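Local coordinates for RNA-directed RNA polymerase (Infectious pancreatic necrosis virus, PDB 3ZED), which probably copies the viral RNA genome as an RNA-dependent RNA polymerase, found both free and covalently linked to the genomic RNA, at residues Leu30-Phe35 against Gln149-Ile154; Glu581-Ser586 against Arg617-Trp622; Phe443-Ala448 against Gln731-Arg736. All coordinates share one frame; numbering follows the deposited sequence.

Interaction 1: Leu30-Phe35 against Gln149-Ile154; sequences LIPKRF and QVREAI
Pro-32 and Ile-154 mark the closest backbone approach, CA to CA 6.9 Å, where the irregular segment 30-35 passes over a turn of helix 143-156. Pro-32 carries the apolar part. Its ring lies across the Ile-154 side chain at about a right angle, with Pro-32 CG 3.7 Å from Ile-154 CG2. That methyl is anti to the backbone N of Ile-154, and it also touches Pro-32 CD. Arg-151 reaches out from the helix beside the proline. Its chain bends at chi3, 85°, which brings the guanidinium edge to the carbonyl of Leu-30. Arg-151 NH1 donates to Leu-30 O over 3.1 Å, and the bond is nearly straight at 168°. The oxygen lies in the guanidinium plane, but NH1 stands above the carbonyl plane. Arg-151 CD packs 4.2 Å from Leu-30 CD1. A water adds a second polar link, donating to Lys-33 O and, over 3.2 Å, to Ile-154 O. Leu-30 and Pro-32 also touch Thr-132 and Leu-128 of helix 125-137. The contact is partly buried packing: an irregular N-terminal segment laid over a helix and held by an arginine-to-carbonyl bond, apolar contact and a water bridge.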
# COMPACT_ATOMS: atom_id res chain seq x y z
N LEU B 30 -33.26 -22.15 -0.64
CA LEU B 30 -31.83 -22.41 -0.43
C LEU B 30 -31.00 -21.25 -0.98
O LEU B 30 -30.11 -20.74 -0.30
CB LEU B 30 -31.38 -23.74 -1.10
CG LEU B 30 -29.85 -23.96 -1.24
CD1 LEU B 30 -29.20 -24.27 0.11
CD2 LEU B 30 -29.54 -25.04 -2.25
N ILE B 31 -31.30 -20.83 -2.21
CA ILE B 31 -30.57 -19.75 -2.87
C ILE B 31 -31.12 -18.40 -2.43
O ILE B 31 -32.28 -18.09 -2.71
CB ILE B 31 -30.58 -19.89 -4.42
CG1 ILE B 31 -30.27 -21.33 -4.92
CG2 ILE B 31 -29.72 -18.83 -5.09
CD1 ILE B 31 -28.90 -21.96 -4.51
N PRO B 32 -30.29 -17.56 -1.75
CA PRO B 32 -30.76 -16.22 -1.38
C PRO B 32 -31.02 -15.38 -2.64
O PRO B 32 -30.44 -15.65 -3.69
CB PRO B 32 -29.59 -15.65 -0.56
CG PRO B 32 -28.74 -16.87 -0.20
CD PRO B 32 -28.88 -17.77 -1.37
N LYS B 33 -31.92 -14.39 -2.56
CA LYS B 33 -32.20 -13.55 -3.73
C LYS B 33 -31.01 -12.63 -4.00
O LYS B 33 -30.32 -12.21 -3.06
CB LYS B 33 -33.48 -12.73 -3.51
N ARG B 34 -30.75 -12.33 -5.30
CA ARG B 34 -29.72 -11.39 -5.72
C ARG B 34 -29.99 -10.05 -5.07
O ARG B 34 -31.15 -9.65 -4.94
CB ARG B 34 -29.70 -11.18 -7.25
CG ARG B 34 -28.86 -12.15 -8.07
CD ARG B 34 -27.39 -12.20 -7.68
NE ARG B 34 -26.62 -10.98 -7.95
CZ ARG B 34 -25.99 -10.72 -9.10
NH1 ARG B 34 -26.10 -11.55 -10.13
NH2 ARG B 34 -25.26 -9.62 -9.22
N PHE B 35 -28.93 -9.37 -4.66
CA PHE B 35 -29.06 -8.07 -4.06
C PHE B 35 -29.21 -7.05 -5.17
O PHE B 35 -28.43 -7.07 -6.13
CB PHE B 35 -27.83 -7.77 -3.18
CG PHE B 35 -27.73 -6.35 -2.68
CD1 PHE B 35 -28.72 -5.80 -1.86
CD2 PHE B 35 -26.63 -5.57 -3.00
CE1 PHE B 35 -28.61 -4.49 -1.38
CE2 PHE B 35 -26.51 -4.26 -2.51
CZ PHE B 35 -27.50 -3.73 -1.71
N GLN B 149 -22.30 -20.62 6.81
CA GLN B 149 -21.43 -19.45 6.64
C GLN B 149 -21.40 -18.96 5.20
O GLN B 149 -21.55 -17.75 4.97
CB GLN B 149 -20.03 -19.74 7.16
CG GLN B 149 -19.98 -19.69 8.68
CD GLN B 149 -18.68 -20.19 9.26
OE1 GLN B 149 -17.81 -20.73 8.56
NE2 GLN B 149 -18.55 -20.04 10.57
N VAL B 150 -21.27 -19.89 4.23
CA VAL B 150 -21.26 -19.55 2.81
C VAL B 150 -22.64 -18.95 2.41
O VAL B 150 -22.67 -17.91 1.75
CB VAL B 150 -20.87 -20.73 1.91
CG1 VAL B 150 -21.03 -20.38 0.43
CG2 VAL B 150 -19.43 -21.17 2.18
N ARG B 151 -23.74 -19.58 2.85
CA ARG B 151 -25.09 -19.10 2.54
C ARG B 151 -25.34 -17.71 3.14
O ARG B 151 -25.92 -16.87 2.46
CB ARG B 151 -26.17 -20.07 2.99
CG ARG B 151 -27.46 -19.91 2.19
CD ARG B 151 -28.49 -20.95 2.52
NE ARG B 151 -29.27 -20.53 3.68
CZ ARG B 151 -30.49 -20.03 3.62
NH1 ARG B 151 -31.12 -19.92 2.46
NH2 ARG B 151 -31.11 -19.66 4.73
N GLU B 152 -24.94 -17.50 4.42
CA GLU B 152 -25.07 -16.21 5.11
C GLU B 152 -24.21 -15.13 4.41
O GLU B 152 -24.69 -14.01 4.25
CB GLU B 152 -24.68 -16.35 6.60
CG GLU B 152 -24.66 -15.04 7.39
CD GLU B 152 -25.95 -14.37 7.86
OE1 GLU B 152 -27.04 -14.69 7.33
OE2 GLU B 152 -25.85 -13.45 8.71
N ALA B 153 -22.99 -15.48 3.93
CA ALA B 153 -22.15 -14.52 3.19
C ALA B 153 -22.82 -14.11 1.86
O ALA B 153 -22.86 -12.92 1.55
CB ALA B 153 -20.76 -15.11 2.93
N ILE B 154 -23.43 -15.07 1.13
CA ILE B 154 -24.14 -14.80 -0.12
C ILE B 154 -25.36 -13.90 0.17
O ILE B 154 -25.62 -12.96 -0.59
CB ILE B 154 -24.55 -16.14 -0.83
CG1 ILE B 154 -23.30 -16.86 -1.42
CG2 ILE B 154 -25.62 -15.89 -1.91
CD1 ILE B 154 -23.49 -18.28 -1.87
O HOH W 1 -27.38 -12.74 -3.23

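Interaction 2: Glu581-Ser586 against Arg617-Trp622; sequences ERLIAS and RLVGGW
Leu-583 meets the C-terminal end of helix 604-621 at Val-619, Gly-620 and Gly-621. The contact across the segments is packing, with no hydrogen bond between them. Leu-583 CG is anti to the backbone N, chi1 -174°, which carries both methyls towards the other helix. Leu-583 CD1 touches Val-619 CG2 at 4.1 Å, and the two side chains run past each other in opposite directions. The same methyl, Leu-583 CD1, lies 3.8 Å from Gly-621 N. Leu-583 CD2 comes to the next carbonyl, 4.1 Å from Gly-620 O. The leucine therefore rests largely on bare backbone. All four touching residues are buried.

The glycines matter for the backbone too. Gly-620 has phi 156°, a backbone angle open to glycine. Gly-621 lies close over Arg-617.

Backbone hydrogen bonds shape the turn that receives the leucine. Arg-617 O accepts from Trp-622 N at 2.9 Å and from Gly-620 N at 3.3 Å. The bond to Trp-622 spans five residues and belongs to a wider pi-type turn at 617-621.

The Arg-617 side chain takes no part in the contact and makes salt bridges to Glu-614 and Glu-628.

The axes of the two short helical segments approach to 10.1 Å, and their directions differ by 125°. Leu-583 also touches Leu-627 of helix 625-645. Val-619 makes a backbone hydrogen bond with Leu-578, at the end of strand 573-578. Ile-584 faces helix 143-156, so the thumb helix 580-588 packs against its thumb neighbour 604-621 and also against helix 143-156 of the palm region.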
# COMPACT_ATOMS: atom_id res chain seq x y z
N GLU B 581 -13.06 -16.16 7.82
CA GLU B 581 -14.00 -15.14 7.33
C GLU B 581 -13.64 -14.67 5.91
O GLU B 581 -14.53 -14.51 5.08
CB GLU B 581 -14.03 -13.94 8.29
CG GLU B 581 -15.33 -13.15 8.25
CD GLU B 581 -15.40 -12.05 9.30
OE1 GLU B 581 -14.73 -11.00 9.13
OE2 GLU B 581 -16.11 -12.25 10.32
N ARG B 582 -12.35 -14.48 5.63
CA ARG B 582 -11.85 -14.11 4.30
C ARG B 582 -12.07 -15.25 3.29
O ARG B 582 -12.48 -14.99 2.16
CB ARG B 582 -10.35 -13.78 4.36
CG ARG B 582 -10.06 -12.55 5.18
CD ARG B 582 -8.60 -12.19 5.03
NE ARG B 582 -8.24 -11.15 5.99
CZ ARG B 582 -7.48 -10.10 5.71
NH1 ARG B 582 -6.97 -9.94 4.49
NH2 ARG B 582 -7.20 -9.20 6.65
N LEU B 583 -11.80 -16.50 3.71
CA LEU B 583 -11.99 -17.69 2.89
C LEU B 583 -13.45 -17.82 2.45
O LEU B 583 -13.72 -17.96 1.26
CB LEU B 583 -11.54 -18.95 3.66
CG LEU B 583 -11.52 -20.29 2.91
CD1 LEU B 583 -10.39 -20.34 1.86
CD2 LEU B 583 -11.35 -21.44 3.89
N ILE B 584 -14.38 -17.72 3.40
CA ILE B 584 -15.83 -17.81 3.16
C ILE B 584 -16.31 -16.66 2.26
O ILE B 584 -17.00 -16.94 1.28
CB ILE B 584 -16.60 -17.88 4.50
CG1 ILE B 584 -16.23 -19.15 5.32
CG2 ILE B 584 -18.13 -17.74 4.34
CD1 ILE B 584 -16.64 -20.57 4.77
N ALA B 585 -15.91 -15.41 2.54
CA ALA B 585 -16.32 -14.26 1.72
C ALA B 585 -15.89 -14.44 0.26
O ALA B 585 -16.68 -14.20 -0.65
CB ALA B 585 -15.74 -12.97 2.28
N SER B 586 -14.66 -14.91 0.06
CA SER B 586 -14.07 -15.15 -1.27
C SER B 586 -14.77 -16.34 -2.00
O SER B 586 -15.00 -16.25 -3.21
CB SER B 586 -12.57 -15.38 -1.15
OG SER B 586 -11.99 -15.40 -2.44
N ARG B 617 -8.94 -23.60 -2.88
CA ARG B 617 -8.43 -24.81 -2.24
C ARG B 617 -7.01 -24.57 -1.71
O ARG B 617 -6.76 -24.84 -0.54
CB ARG B 617 -8.44 -25.99 -3.22
CG ARG B 617 -9.83 -26.45 -3.63
CD ARG B 617 -9.77 -27.43 -4.80
NE ARG B 617 -9.25 -28.72 -4.36
CZ ARG B 617 -8.79 -29.67 -5.17
NH1 ARG B 617 -8.74 -29.47 -6.48
NH2 ARG B 617 -8.36 -30.82 -4.68
N LEU B 618 -6.12 -24.00 -2.54
CA LEU B 618 -4.71 -23.72 -2.23
C LEU B 618 -4.50 -22.85 -1.00
O LEU B 618 -3.60 -23.12 -0.20
CB LEU B 618 -4.04 -22.99 -3.40
CG LEU B 618 -3.48 -23.78 -4.53
CD1 LEU B 618 -3.17 -22.86 -5.68
CD2 LEU B 618 -2.22 -24.46 -4.12
N VAL B 619 -5.26 -21.76 -0.90
CA VAL B 619 -5.08 -20.79 0.17
C VAL B 619 -5.61 -21.28 1.51
O VAL B 619 -5.29 -20.67 2.52
CB VAL B 619 -5.66 -19.39 -0.19
CG1 VAL B 619 -4.86 -18.79 -1.34
CG2 VAL B 619 -7.16 -19.46 -0.50
N GLY B 620 -6.37 -22.37 1.54
CA GLY B 620 -6.85 -22.90 2.81
C GLY B 620 -8.10 -23.74 2.79
O GLY B 620 -8.46 -24.33 3.82
N GLY B 621 -8.78 -23.78 1.65
CA GLY B 621 -10.01 -24.56 1.49
C GLY B 621 -9.72 -26.04 1.55
O GLY B 621 -10.58 -26.82 1.99
N TRP B 622 -8.46 -26.43 1.20
CA TRP B 622 -8.02 -27.81 1.27
C TRP B 622 -8.26 -28.38 2.66
O TRP B 622 -8.45 -29.58 2.77
CB TRP B 622 -6.52 -27.96 0.90
CG TRP B 622 -5.56 -27.24 1.80
CD1 TRP B 622 -5.06 -25.99 1.61
CD2 TRP B 622 -4.98 -27.72 3.03
NE1 TRP B 622 -4.24 -25.64 2.65
CE2 TRP B 622 -4.15 -26.69 3.53
CE3 TRP B 622 -5.08 -28.92 3.75
CZ2 TRP B 622 -3.41 -26.83 4.71
CZ3 TRP B 622 -4.34 -29.06 4.92
CH2 TRP B 622 -3.53 -28.02 5.40

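Interaction 3: Phe443-Ala448 against Gln731-Arg736; sequences FAMNVA and QRTKLR
Asn-446 and Arg-732 meet at about a right angle, with the amide and guanidinium planes 62° apart. The amide uses both of its ends. Asn-446 OD1 accepts from Arg-732 NH1 over 3.2 Å, with an N-H...O angle of 164°. The oxygen sits at the guanidinium edge, in its plane, and NH1 is slightly tilted from the carbonyl plane. Asn-446 ND2 turns to the Arg-732 backbone and makes a weak, bent bond of 2.8 Å to Arg-732 O. Its stronger partner is Ser-781 OG. The arginine side chain starts out extended and bends at chi3, -79°. That turn brings NH1 back to the amide, while CG lies against it.

Met-445 crosses the same arginine from the neighbouring position on the helix. Met-445 CB is 3.7 Å from Arg-732 CD, so the methionine packs on the aliphatic part of the arginine. Bends at chi2 and chi3 then carry its methyl onward, where Met-445 CE lies 3.6 Å from Thr-733 CG2. The Thr-733 hydroxyl is hydrogen-bonded to Asp-730 O.

Met-445, Asn-446 and Arg-732 are buried, so an arginine is taken into the interior here. The amide oxygen meets one of its N-H groups, and apolar carbon lines its stem. The position of the amide is probably set by the arginine and by Ser-781 together. The chemistry thus joins the palm helix to the C-terminal region through a polar pair set within apolar packing.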
# COMPACT_ATOMS: atom_id res chain seq x y z
N PHE B 443 11.50 18.96 -3.72
CA PHE B 443 10.33 18.18 -4.06
C PHE B 443 9.98 17.26 -2.92
O PHE B 443 8.85 17.30 -2.44
CB PHE B 443 10.52 17.37 -5.35
CG PHE B 443 9.38 16.41 -5.62
CD1 PHE B 443 8.10 16.89 -5.93
CD2 PHE B 443 9.55 15.04 -5.46
CE1 PHE B 443 7.03 16.01 -6.12
CE2 PHE B 443 8.47 14.16 -5.63
CZ PHE B 443 7.21 14.65 -5.97
N ALA B 444 10.95 16.46 -2.44
CA ALA B 444 10.71 15.45 -1.40
C ALA B 444 10.31 16.03 -0.05
O ALA B 444 9.33 15.56 0.54
CB ALA B 444 11.94 14.57 -1.23
N MET B 445 11.03 17.07 0.43
CA MET B 445 10.80 17.63 1.76
C MET B 445 9.78 18.74 1.82
O MET B 445 9.04 18.83 2.80
CB MET B 445 12.12 18.17 2.36
CG MET B 445 13.26 17.14 2.46
SD MET B 445 12.83 15.51 3.17
CE MET B 445 12.35 15.98 4.82
N ASN B 446 9.77 19.62 0.83
CA ASN B 446 8.98 20.83 0.93
C ASN B 446 7.68 20.82 0.16
O ASN B 446 6.82 21.64 0.48
CB ASN B 446 9.83 22.03 0.47
CG ASN B 446 11.14 22.17 1.20
OD1 ASN B 446 12.20 21.93 0.65
ND2 ASN B 446 11.11 22.61 2.44
N VAL B 447 7.52 19.97 -0.87
CA VAL B 447 6.29 20.03 -1.67
C VAL B 447 5.52 18.70 -1.69
O VAL B 447 4.31 18.72 -1.44
CB VAL B 447 6.61 20.51 -3.12
CG1 VAL B 447 5.37 20.47 -4.03
CG2 VAL B 447 7.23 21.91 -3.12
N ALA B 448 6.18 17.58 -2.02
CA ALA B 448 5.54 16.27 -2.18
C ALA B 448 4.57 15.89 -1.05
O ALA B 448 3.47 15.48 -1.39
CB ALA B 448 6.59 15.17 -2.36
N GLN B 731 16.50 21.11 8.87
CA GLN B 731 16.28 22.57 8.86
C GLN B 731 15.29 22.95 7.74
O GLN B 731 14.41 23.80 7.94
CB GLN B 731 17.62 23.32 8.68
CG GLN B 731 18.53 23.25 9.90
CD GLN B 731 19.94 23.77 9.64
OE1 GLN B 731 20.23 24.40 8.63
NE2 GLN B 731 20.85 23.53 10.57
N ARG B 732 15.41 22.23 6.58
CA ARG B 732 14.57 22.35 5.38
C ARG B 732 13.06 22.16 5.71
O ARG B 732 12.22 22.78 5.05
CB ARG B 732 15.05 21.31 4.34
CG ARG B 732 14.38 21.39 2.98
CD ARG B 732 15.04 20.46 1.96
NE ARG B 732 16.28 21.01 1.40
CZ ARG B 732 16.34 21.91 0.43
NH1 ARG B 732 15.23 22.44 -0.07
NH2 ARG B 732 17.52 22.30 -0.05
N THR B 733 12.74 21.37 6.74
CA THR B 733 11.35 21.11 7.16
C THR B 733 10.77 22.26 7.98
O THR B 733 9.56 22.32 8.15
CB THR B 733 11.21 19.77 7.95
OG1 THR B 733 11.78 19.91 9.26
CG2 THR B 733 11.82 18.59 7.22
N LYS B 734 11.63 23.17 8.47
CA LYS B 734 11.27 24.29 9.33
C LYS B 734 11.32 25.66 8.63
O LYS B 734 10.60 26.56 9.05
CB LYS B 734 12.19 24.33 10.56
CG LYS B 734 12.04 23.11 11.48
CD LYS B 734 13.35 22.77 12.16
CE LYS B 734 13.22 21.64 13.13
NZ LYS B 734 14.54 21.30 13.74
N LEU B 735 12.15 25.83 7.59
CA LEU B 735 12.30 27.13 6.92
C LEU B 735 11.26 27.37 5.81
O LEU B 735 10.92 26.45 5.08
CB LEU B 735 13.70 27.25 6.34
CG LEU B 735 14.84 27.46 7.34
CD1 LEU B 735 16.15 26.89 6.80
CD2 LEU B 735 15.01 28.94 7.68
N ARG B 736 10.81 28.63 5.66
CA ARG B 736 9.82 29.03 4.65
C ARG B 736 10.41 28.98 3.22
O ARG B 736 11.63 28.98 3.04
CB ARG B 736 9.21 30.42 4.95
CG ARG B 736 10.21 31.58 4.93
CD ARG B 736 9.61 32.87 5.43
NE ARG B 736 8.64 33.46 4.50
CZ ARG B 736 7.86 34.49 4.80
NH1 ARG B 736 7.91 35.05 6.00
NH2 ARG B 736 7.01 34.97 3.90

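How the interactions relate
Interactions 1 and 2 are neighbours, with centres 17 Å apart. Ile-584 joins them: Ile-584 CG2 lies 3.5 Å from Gln-149 O, so helix 143-156 of interaction 1 packs on helix 580-588 of interaction 2. The N-terminal segment, helix 143-156 and the thumb helices thus pack in succession on one side of the chain. Interaction 3 lies on the opposite side of the chain's centre, its centre 53 Å from that of interaction 1 and 46 Å from that of interaction 2. Along the chain interaction 1 closes first. Interaction 2 is nested inside the long loop closed by interaction 3, which ties the palm to the C-terminal region.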